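Local atomic coordinates of ADP-ribosylating toxin CARDS (Mycoplasma pneumoniae, PDB entry 4TLV), a protein that transfers the ADP-ribosyl group from NAD(+) to target proteins and causes vacuolization of mammalian cells, acting as the main virulence factor of the bacterium. Residues R16-I21 against R77-E82; V10-L15 against F49-E54. All coordinates share one frame; numbering follows the deposited sequence.

Contact 1 (R16-I21 against R77-E82); sequences RSPEEI and RAYLYE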
ATOM      1  N   ARG A  16      12.532   3.178  22.669  1.00 18.07           N
ATOM      2  CA  ARG A  16      13.803   3.712  23.153  1.00 19.61           C
ATOM      3  C   ARG A  16      13.921   5.203  22.839  1.00 19.00           C
ATOM      4  O   ARG A  16      13.513   5.659  21.769  1.00 17.78           O
ATOM      5  CB  ARG A  16      14.978   2.950  22.554  1.00 18.91           C
ATOM      6  CG  ARG A  16      14.989   1.475  22.906  1.00 25.13           C
ATOM      7  CD  ARG A  16      16.196   0.786  22.303  1.00 28.71           C
ATOM      8  NE  ARG A  16      16.098  -0.664  22.428  1.00 33.43           N
ATOM      9  CZ  ARG A  16      16.628  -1.365  23.426  1.00 44.96           C
ATOM     10  NH1 ARG A  16      17.305  -0.743  24.384  1.00 45.60           N
ATOM     11  NH2 ARG A  16      16.488  -2.685  23.463  1.00 45.57           N
ATOM     12  N   SER A  17      14.490   5.954  23.777  1.00 20.60           N
ATOM     13  CA  SER A  17      14.587   7.409  23.683  1.00 21.93           C
ATOM     14  C   SER A  17      15.686   7.882  22.735  1.00 15.71           C
ATOM     15  O   SER A  17      16.623   7.150  22.439  1.00 16.11           O
ATOM     16  CB  SER A  17      14.851   7.994  25.075  1.00 24.67           C
ATOM     17  OG  SER A  17      16.136   7.604  25.518  1.00 31.32           O
ATOM     18  N   PRO A  18      15.564   9.117  22.248  1.00 16.49           N
ATOM     19  CA  PRO A  18      16.598   9.615  21.336  1.00 19.33           C
ATOM     20  C   PRO A  18      17.984   9.619  21.970  1.00 23.68           C
ATOM     21  O   PRO A  18      18.986   9.443  21.267  1.00 18.16           O
ATOM     22  CB  PRO A  18      16.118  11.032  21.017  1.00 20.50           C
ATOM     23  CG  PRO A  18      14.635  10.940  21.125  1.00 19.14           C
ATOM     24  CD  PRO A  18      14.396  10.008  22.294  1.00 18.10           C
ATOM     25  N   GLU A  19      18.055   9.794  23.286  1.00 21.36           N
ATOM     26  CA  GLU A  19      19.359   9.789  23.927  1.00 25.88           C
ATOM     27  C   GLU A  19      20.092   8.497  23.573  1.00 25.41           C
ATOM     28  O   GLU A  19      21.281   8.514  23.253  1.00 29.24           O
ATOM     29  CB  GLU A  19      19.240   9.943  25.446  1.00 27.38           C
ATOM     30  CG  GLU A  19      20.593   9.951  26.151  1.00 41.66           C
ATOM     31  CD  GLU A  19      20.471   9.800  27.660  1.00 58.37           C
ATOM     32  OE1 GLU A  19      19.341   9.931  28.182  1.00 61.83           O
ATOM     33  OE2 GLU A  19      21.503   9.547  28.320  1.00 66.64           O
ATOM     34  N   GLU A  20      19.384   7.374  23.615  1.00 22.94           N
ATOM     35  CA  GLU A  20      20.007   6.093  23.280  1.00 23.25           C
ATOM     36  C   GLU A  20      20.208   5.897  21.768  1.00 21.44           C
ATOM     37  O   GLU A  20      21.297   5.551  21.312  1.00 22.37           O
ATOM     38  CB  GLU A  20      19.174   4.940  23.823  1.00 24.08           C
ATOM     39  CG  GLU A  20      19.843   3.587  23.633  1.00 31.30           C
ATOM     40  CD  GLU A  20      18.959   2.429  24.082  1.00 38.44           C
ATOM     41  OE1 GLU A  20      17.974   2.660  24.828  1.00 38.20           O
ATOM     42  OE2 GLU A  20      19.256   1.283  23.687  1.00 44.08           O
ATOM     43  N   ILE A  21      19.142   6.095  21.003  1.00 19.78           N
ATOM     44  CA  ILE A  21      19.168   5.846  19.559  1.00 18.68           C
ATOM     45  C   ILE A  21      20.119   6.782  18.813  1.00 17.32           C
ATOM     46  O   ILE A  21      20.850   6.349  17.925  1.00 16.79           O
ATOM     47  CB  ILE A  21      17.755   5.972  18.950  1.00 16.80           C
ATOM     48  CG1 ILE A  21      16.777   4.999  19.635  1.00 16.97           C
ATOM     49  CG2 ILE A  21      17.798   5.774  17.416  1.00 14.57           C
ATOM     50  CD1 ILE A  21      17.228   3.537  19.615  1.00 16.87           C
ATOM     51  N   ARG A  77       3.296   6.165  24.892  1.00 20.58           N
ATOM     52  CA  ARG A  77       4.250   7.097  24.274  1.00 21.09           C
ATOM     53  C   ARG A  77       5.455   6.363  23.679  1.00 19.31           C
ATOM     54  O   ARG A  77       5.868   5.327  24.184  1.00 20.07           O
ATOM     55  CB  ARG A  77       4.785   8.099  25.302  1.00 23.53           C
ATOM     56  CG  ARG A  77       3.824   9.202  25.703  1.00 31.55           C
ATOM     57  CD  ARG A  77       4.538  10.255  26.564  1.00 40.03           C
ATOM     58  NE  ARG A  77       3.672  11.400  26.844  1.00 47.00           N
ATOM     59  CZ  ARG A  77       3.464  11.913  28.056  1.00 55.72           C
ATOM     60  NH1 ARG A  77       4.068  11.394  29.119  1.00 51.96           N
ATOM     61  NH2 ARG A  77       2.650  12.954  28.206  1.00 48.90           N
ATOM     62  N   ALA A  78       6.022   6.922  22.613  1.00 15.94           N
ATOM     63  CA  ALA A  78       7.165   6.310  21.924  1.00 15.32           C
ATOM     64  C   ALA A  78       7.798   7.395  21.075  1.00 18.61           C
ATOM     65  O   ALA A  78       7.421   8.563  21.194  1.00 16.04           O
ATOM     66  CB  ALA A  78       6.695   5.146  21.035  1.00 16.20           C
ATOM     67  N   TYR A  79       8.769   7.028  20.237  1.00 14.55           N
ATOM     68  CA  TYR A  79       9.414   8.002  19.367  1.00 12.07           C
ATOM     69  C   TYR A  79       9.378   7.559  17.926  1.00 15.44           C
ATOM     70  O   TYR A  79       9.584   6.390  17.634  1.00 12.34           O
ATOM     71  CB  TYR A  79      10.856   8.238  19.791  1.00 14.54           C
ATOM     72  CG  TYR A  79      10.916   8.826  21.170  1.00 18.57           C
ATOM     73  CD1 TYR A  79      10.815  10.194  21.356  1.00 17.70           C
ATOM     74  CD2 TYR A  79      11.011   8.008  22.286  1.00 18.90           C
ATOM     75  CE1 TYR A  79      10.842  10.745  22.617  1.00 27.72           C
ATOM     76  CE2 TYR A  79      11.027   8.545  23.556  1.00 23.31           C
ATOM     77  CZ  TYR A  79      10.947   9.917  23.713  1.00 26.47           C
ATOM     78  OH  TYR A  79      10.975  10.463  24.978  1.00 34.46           O
ATOM     79  N   LEU A  80       9.096   8.501  17.039  1.00 13.54           N
ATOM     80  CA  LEU A  80       9.175   8.248  15.606  1.00 15.06           C
ATOM     81  C   LEU A  80      10.542   8.705  15.154  1.00 17.50           C
ATOM     82  O   LEU A  80      10.907   9.862  15.357  1.00 14.89           O
ATOM     83  CB  LEU A  80       8.114   9.049  14.870  1.00 14.94           C
ATOM     84  CG  LEU A  80       8.202   9.072  13.338  1.00 17.75           C
ATOM     85  CD1 LEU A  80       7.845   7.695  12.776  1.00 16.91           C
ATOM     86  CD2 LEU A  80       7.262  10.125  12.804  1.00 15.52           C
ATOM     87  N   TYR A  81      11.303   7.795  14.552  1.00 13.57           N
ATOM     88  CA  TYR A  81      12.620   8.134  14.036  1.00 10.54           C
ATOM     89  C   TYR A  81      12.646   8.214  12.521  1.00 15.79           C
ATOM     90  O   TYR A  81      12.099   7.345  11.834  1.00 12.59           O
ATOM     91  CB  TYR A  81      13.630   7.090  14.482  1.00 14.26           C
ATOM     92  CG  TYR A  81      13.846   7.128  15.960  1.00 11.94           C
ATOM     93  CD1 TYR A  81      14.680   8.087  16.527  1.00 12.28           C
ATOM     94  CD2 TYR A  81      13.205   6.231  16.803  1.00 12.56           C
ATOM     95  CE1 TYR A  81      14.882   8.133  17.888  1.00 14.91           C
ATOM     96  CE2 TYR A  81      13.394   6.281  18.174  1.00 14.32           C
ATOM     97  CZ  TYR A  81      14.238   7.228  18.706  1.00 13.16           C
ATOM     98  OH  TYR A  81      14.444   7.296  20.063  1.00 18.21           O
ATOM     99  N   GLU A  82      13.310   9.250  12.018  1.00 13.84           N
ATOM    100  CA  GLU A  82      13.523   9.443  10.592  1.00 13.30           C
ATOM    101  C   GLU A  82      14.953   9.016  10.278  1.00 11.06           C
ATOM    102  O   GLU A  82      15.898   9.526  10.878  1.00 15.30           O
ATOM    103  CB  GLU A  82      13.334  10.917  10.249  1.00 13.31           C
ATOM    104  CG  GLU A  82      13.652  11.263   8.807  1.00 15.42           C
ATOM    105  CD  GLU A  82      13.494  12.755   8.541  1.00 18.40           C
ATOM    106  OE1 GLU A  82      14.297  13.536   9.072  1.00 19.05           O
ATOM    107  OE2 GLU A  82      12.561  13.129   7.818  1.00 28.14           O
TER
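Y79 and Y81 rise from one face of strand 76-84 and receive the N-terminal turn of helix 18-24, a helix-on-sheet contact in the mono-ADP-ribosyltransferase domain. S17 is the N-cap residue, and its carbonyl O accepts from I21 N at 3.1 Å as the first turn closes. Y81 runs deepest into this turn. From CB, the turn about CA-CB sets CG anti to the carbonyl carbon (chi1 -67°), which stands the ring up from the strand toward the helix start. Over one face of the ring, I21 CG2 and CB lie by CD1 and CE1, with CG2 4.0 Å from the centroid of the Y81 ring, displaced toward the rim in a CH-pi contact. Over the same face I21 CG1 lies by CE2 and CZ, and comes within 3.5 Å of Y81 CZ. At the tip, Y81 OH donates to R16 O at 2.5 Å, a very short bond to a carbonyl that lies at the edge of the ring, with the hydroxyl tilted 30° from the carbonyl plane. The hydroxyl is also packed against the S17-P18 peptide, but the proline nitrogen has no hydrogen to give it, and the angle to S17 O is poor. F26 meets the Y81 ring edge-to-face.

Two residues back on the strand, Y79 lays its ring against the loop leading into the helix: CE2 is 3.7 Å from S17 CA, while CD2 approaches R16 O. On the helix side, R16 and E20 form a salt bridge along the exposed flank, R16 NH1 to E20 OE2. The proline that opens the helix presses onto Y79 almost squarely, with P18 CD 3.5 Å from the centroid of the Y79 ring and only 6° off its normal.

Contact 2 (V10-L15 against F49-E54); sequences VYRVDL and FISTSE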
ATOM      1  N   VAL A  10      13.441   6.516   5.597  1.00 12.13           N
ATOM      2  CA  VAL A  10      12.451   5.570   6.085  1.00 10.26           C
ATOM      3  C   VAL A  10      12.185   5.919   7.554  1.00 11.21           C
ATOM      4  O   VAL A  10      12.852   6.792   8.105  1.00 13.54           O
ATOM      5  CB  VAL A  10      12.906   4.097   5.920  1.00 11.80           C
ATOM      6  CG1 VAL A  10      12.975   3.716   4.436  1.00 10.02           C
ATOM      7  CG2 VAL A  10      14.244   3.830   6.602  1.00 10.30           C
ATOM      8  N   TYR A  11      11.219   5.251   8.179  1.00  9.81           N
ATOM      9  CA  TYR A  11      10.742   5.655   9.515  1.00 10.34           C
ATOM     10  C   TYR A  11      10.504   4.456  10.394  1.00 11.50           C
ATOM     11  O   TYR A  11      10.112   3.387   9.916  1.00 11.44           O
ATOM     12  CB  TYR A  11       9.425   6.435   9.398  1.00 11.53           C
ATOM     13  CG  TYR A  11       9.620   7.641   8.545  1.00 14.25           C
ATOM     14  CD1 TYR A  11      10.036   8.838   9.107  1.00 14.05           C
ATOM     15  CD2 TYR A  11       9.454   7.573   7.160  1.00 13.82           C
ATOM     16  CE1 TYR A  11      10.267   9.943   8.325  1.00 15.90           C
ATOM     17  CE2 TYR A  11       9.700   8.689   6.364  1.00 15.85           C
ATOM     18  CZ  TYR A  11      10.105   9.868   6.967  1.00 17.52           C
ATOM     19  OH  TYR A  11      10.345  10.994   6.206  1.00 25.29           O
ATOM     20  N   ARG A  12      10.681   4.651  11.692  1.00 10.43           N
ATOM     21  CA  ARG A  12      10.505   3.559  12.632  1.00 11.29           C
ATOM     22  C   ARG A  12      10.070   4.116  13.979  1.00 14.22           C
ATOM     23  O   ARG A  12      10.676   5.066  14.490  1.00 13.45           O
ATOM     24  CB  ARG A  12      11.829   2.811  12.809  1.00 12.27           C
ATOM     25  CG  ARG A  12      11.722   1.584  13.743  1.00 12.58           C
ATOM     26  CD  ARG A  12      13.114   0.992  14.024  1.00 16.64           C
ATOM     27  NE  ARG A  12      13.081   0.109  15.190  1.00 15.09           N
ATOM     28  CZ  ARG A  12      12.700  -1.162  15.158  1.00 17.25           C
ATOM     29  NH1 ARG A  12      12.314  -1.727  14.013  1.00 15.64           N
ATOM     30  NH2 ARG A  12      12.690  -1.869  16.283  1.00 18.54           N
ATOM     31  N   VAL A  13       9.022   3.528  14.545  1.00 12.35           N
ATOM     32  CA  VAL A  13       8.573   3.894  15.887  1.00 14.02           C
ATOM     33  C   VAL A  13       9.213   2.916  16.869  1.00 15.36           C
ATOM     34  O   VAL A  13       9.161   1.699  16.674  1.00 15.10           O
ATOM     35  CB  VAL A  13       7.021   3.832  15.994  1.00 14.26           C
ATOM     36  CG1 VAL A  13       6.543   4.057  17.452  1.00 13.89           C
ATOM     37  CG2 VAL A  13       6.371   4.841  15.035  1.00 15.69           C
ATOM     38  N   ASP A  14       9.830   3.443  17.921  1.00 14.85           N
ATOM     39  CA  ASP A  14      10.569   2.619  18.859  1.00 16.90           C
ATOM     40  C   ASP A  14      10.401   3.259  20.235  1.00 15.30           C
ATOM     41  O   ASP A  14      10.358   4.473  20.345  1.00 14.96           O
ATOM     42  CB  ASP A  14      12.049   2.605  18.449  1.00 14.51           C
ATOM     43  CG  ASP A  14      12.810   1.433  19.018  1.00 18.69           C
ATOM     44  OD1 ASP A  14      12.941   1.348  20.256  1.00 19.37           O
ATOM     45  OD2 ASP A  14      13.311   0.605  18.223  1.00 18.48           O
ATOM     46  N   LEU A  15      10.292   2.450  21.280  1.00 16.33           N
ATOM     47  CA  LEU A  15      10.092   3.001  22.620  1.00 16.33           C
ATOM     48  C   LEU A  15      11.386   3.549  23.233  1.00 22.37           C
ATOM     49  O   LEU A  15      11.347   4.318  24.190  1.00 20.94           O
ATOM     50  CB  LEU A  15       9.424   1.971  23.540  1.00 20.29           C
ATOM     51  CG  LEU A  15       7.889   1.991  23.434  1.00 27.21           C
ATOM     52  CD1 LEU A  15       7.426   1.561  22.062  1.00 26.55           C
ATOM     53  CD2 LEU A  15       7.235   1.132  24.511  1.00 33.90           C
ATOM     54  N   PHE A  49      17.342  -8.853  10.542  1.00 10.17           N
ATOM     55  CA  PHE A  49      16.776  -7.745   9.794  1.00 10.16           C
ATOM     56  C   PHE A  49      16.070  -6.771  10.733  1.00 13.09           C
ATOM     57  O   PHE A  49      15.351  -7.202  11.633  1.00 14.31           O
ATOM     58  CB  PHE A  49      15.764  -8.268   8.772  1.00  9.54           C
ATOM     59  CG  PHE A  49      16.352  -9.227   7.760  1.00 12.82           C
ATOM     60  CD1 PHE A  49      17.665  -9.073   7.320  1.00 12.36           C
ATOM     61  CD2 PHE A  49      15.592 -10.272   7.242  1.00 13.06           C
ATOM     62  CE1 PHE A  49      18.221  -9.944   6.382  1.00 12.42           C
ATOM     63  CE2 PHE A  49      16.136 -11.145   6.295  1.00 12.78           C
ATOM     64  CZ  PHE A  49      17.471 -10.974   5.870  1.00 11.93           C
ATOM     65  N   ILE A  50      16.255  -5.468  10.507  1.00 11.14           N
ATOM     66  CA  ILE A  50      15.535  -4.450  11.292  1.00 12.59           C
ATOM     67  C   ILE A  50      14.476  -3.764  10.427  1.00 11.63           C
ATOM     68  O   ILE A  50      14.768  -3.317   9.323  1.00 11.10           O
ATOM     69  CB  ILE A  50      16.486  -3.391  11.850  1.00 12.68           C
ATOM     70  CG1 ILE A  50      17.501  -4.033  12.803  1.00 12.30           C
ATOM     71  CG2 ILE A  50      15.715  -2.299  12.602  1.00 10.35           C
ATOM     72  CD1 ILE A  50      18.577  -3.047  13.270  1.00 11.17           C
ATOM     73  N   SER A  51      13.250  -3.667  10.936  1.00 11.52           N
ATOM     74  CA  SER A  51      12.146  -3.117  10.142  1.00 11.36           C
ATOM     75  C   SER A  51      12.026  -1.600  10.215  1.00 12.51           C
ATOM     76  O   SER A  51      12.225  -0.986  11.268  1.00 10.45           O
ATOM     77  CB  SER A  51      10.813  -3.741  10.570  1.00 12.04           C
ATOM     78  OG  SER A  51      10.614  -3.504  11.962  1.00 19.36           O
ATOM     79  N   THR A  52      11.699  -1.010   9.071  1.00 13.17           N
ATOM     80  CA  THR A  52      11.368   0.402   8.970  1.00 10.92           C
ATOM     81  C   THR A  52      10.271   0.503   7.915  1.00 12.16           C
ATOM     82  O   THR A  52       9.968  -0.461   7.214  1.00 10.80           O
ATOM     83  CB  THR A  52      12.566   1.260   8.469  1.00 11.75           C
ATOM     84  OG1 THR A  52      12.829   0.943   7.090  1.00 16.19           O
ATOM     85  CG2 THR A  52      13.835   1.025   9.310  1.00 14.28           C
ATOM     86  N   SER A  53       9.682   1.680   7.788  1.00 11.57           N
ATOM     87  CA  SER A  53       8.591   1.878   6.845  1.00  9.81           C
ATOM     88  C   SER A  53       8.893   3.072   5.923  1.00  9.74           C
ATOM     89  O   SER A  53       9.581   4.010   6.311  1.00 11.02           O
ATOM     90  CB  SER A  53       7.284   2.104   7.612  1.00 13.11           C
ATOM     91  OG  SER A  53       6.233   2.410   6.714  1.00 20.20           O
ATOM     92  N   GLU A  54       8.390   3.026   4.696  1.00  9.44           N
ATOM     93  CA  GLU A  54       8.618   4.106   3.755  1.00 11.45           C
ATOM     94  C   GLU A  54       7.900   5.403   4.166  1.00 12.68           C
ATOM     95  O   GLU A  54       8.286   6.475   3.736  1.00 15.41           O
ATOM     96  CB  GLU A  54       8.185   3.673   2.347  1.00 12.71           C
ATOM     97  CG  GLU A  54       8.876   4.428   1.217  1.00 17.11           C
ATOM     98  CD  GLU A  54       8.513   3.852  -0.152  1.00 22.27           C
ATOM     99  OE1 GLU A  54       8.883   2.692  -0.442  1.00 17.14           O
ATOM    100  OE2 GLU A  54       7.847   4.558  -0.932  1.00 26.95           O
TER
HETATM  101  O   HOH W   1      13.059  -4.950  13.688  1.00 21.28           O
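A single antiparallel bridge, Y11 with S53, joins the edge strands of two different sheets in the ADP-ribosyltransferase domain. Strands 9-14 and 49-53 meet at 115°, so the backbones pair only briefly before diverging. Y11 N donates to S53 O and S53 N returns the bond to Y11 O, each 2.8 Å, making this a hydrogen-bonded pair. Beyond the bridge a side chain takes over. R12 sends CG off anti to the backbone N (chi1 -177°) and stays extended to NE, passing its CG and CD beside S51 O. NH1 then donates to S51 O at 2.8 Å, with the oxygen in the guanidinium plane and the nitrogen on a lone pair of the carbonyl. I50 CG2 lies over one face of the guanidinium, 3.7 Å from R12 NH1. At the NE/NH2 edge, R12 NE and NH2 both bond to D14 OD2, side-on, in a salt bridge that helps fix the group's rotation. Water 1 accepts from S51 N and, weakly, from R12 NH1. At the other end of the crossing, V10 CG2 packs 3.3 Å from T52 OG1, a hydroxyl bonded to W135 O. Strand 76-84 flanks 9-14 and strand 134-138 flanks 49-53, while helix 56-60 packs against the side chains of Y11 and S53.

Strand 9-14 and helix 18-24 are consecutive in the chain, and strand 76-84 touches both: contact 1 sets the helix start on it, while its backbone pairs with 9-14, Y81 N lying 2.8 Å from R12 O. The five-stranded sheet thus carries contact 1 on a face and contact 2 at an edge, their centres about 11 Å apart. Contact 1 is partly buried, with tyrosine rings against aliphatic atoms and one phenol-to-carbonyl bond; its arginine lies on the exposed flank. Contact 2 is buried and mainly polar, combining peptide pairing with an arginine that reaches from one strand to a carbonyl of the other, and it ties this sheet to the three-stranded one.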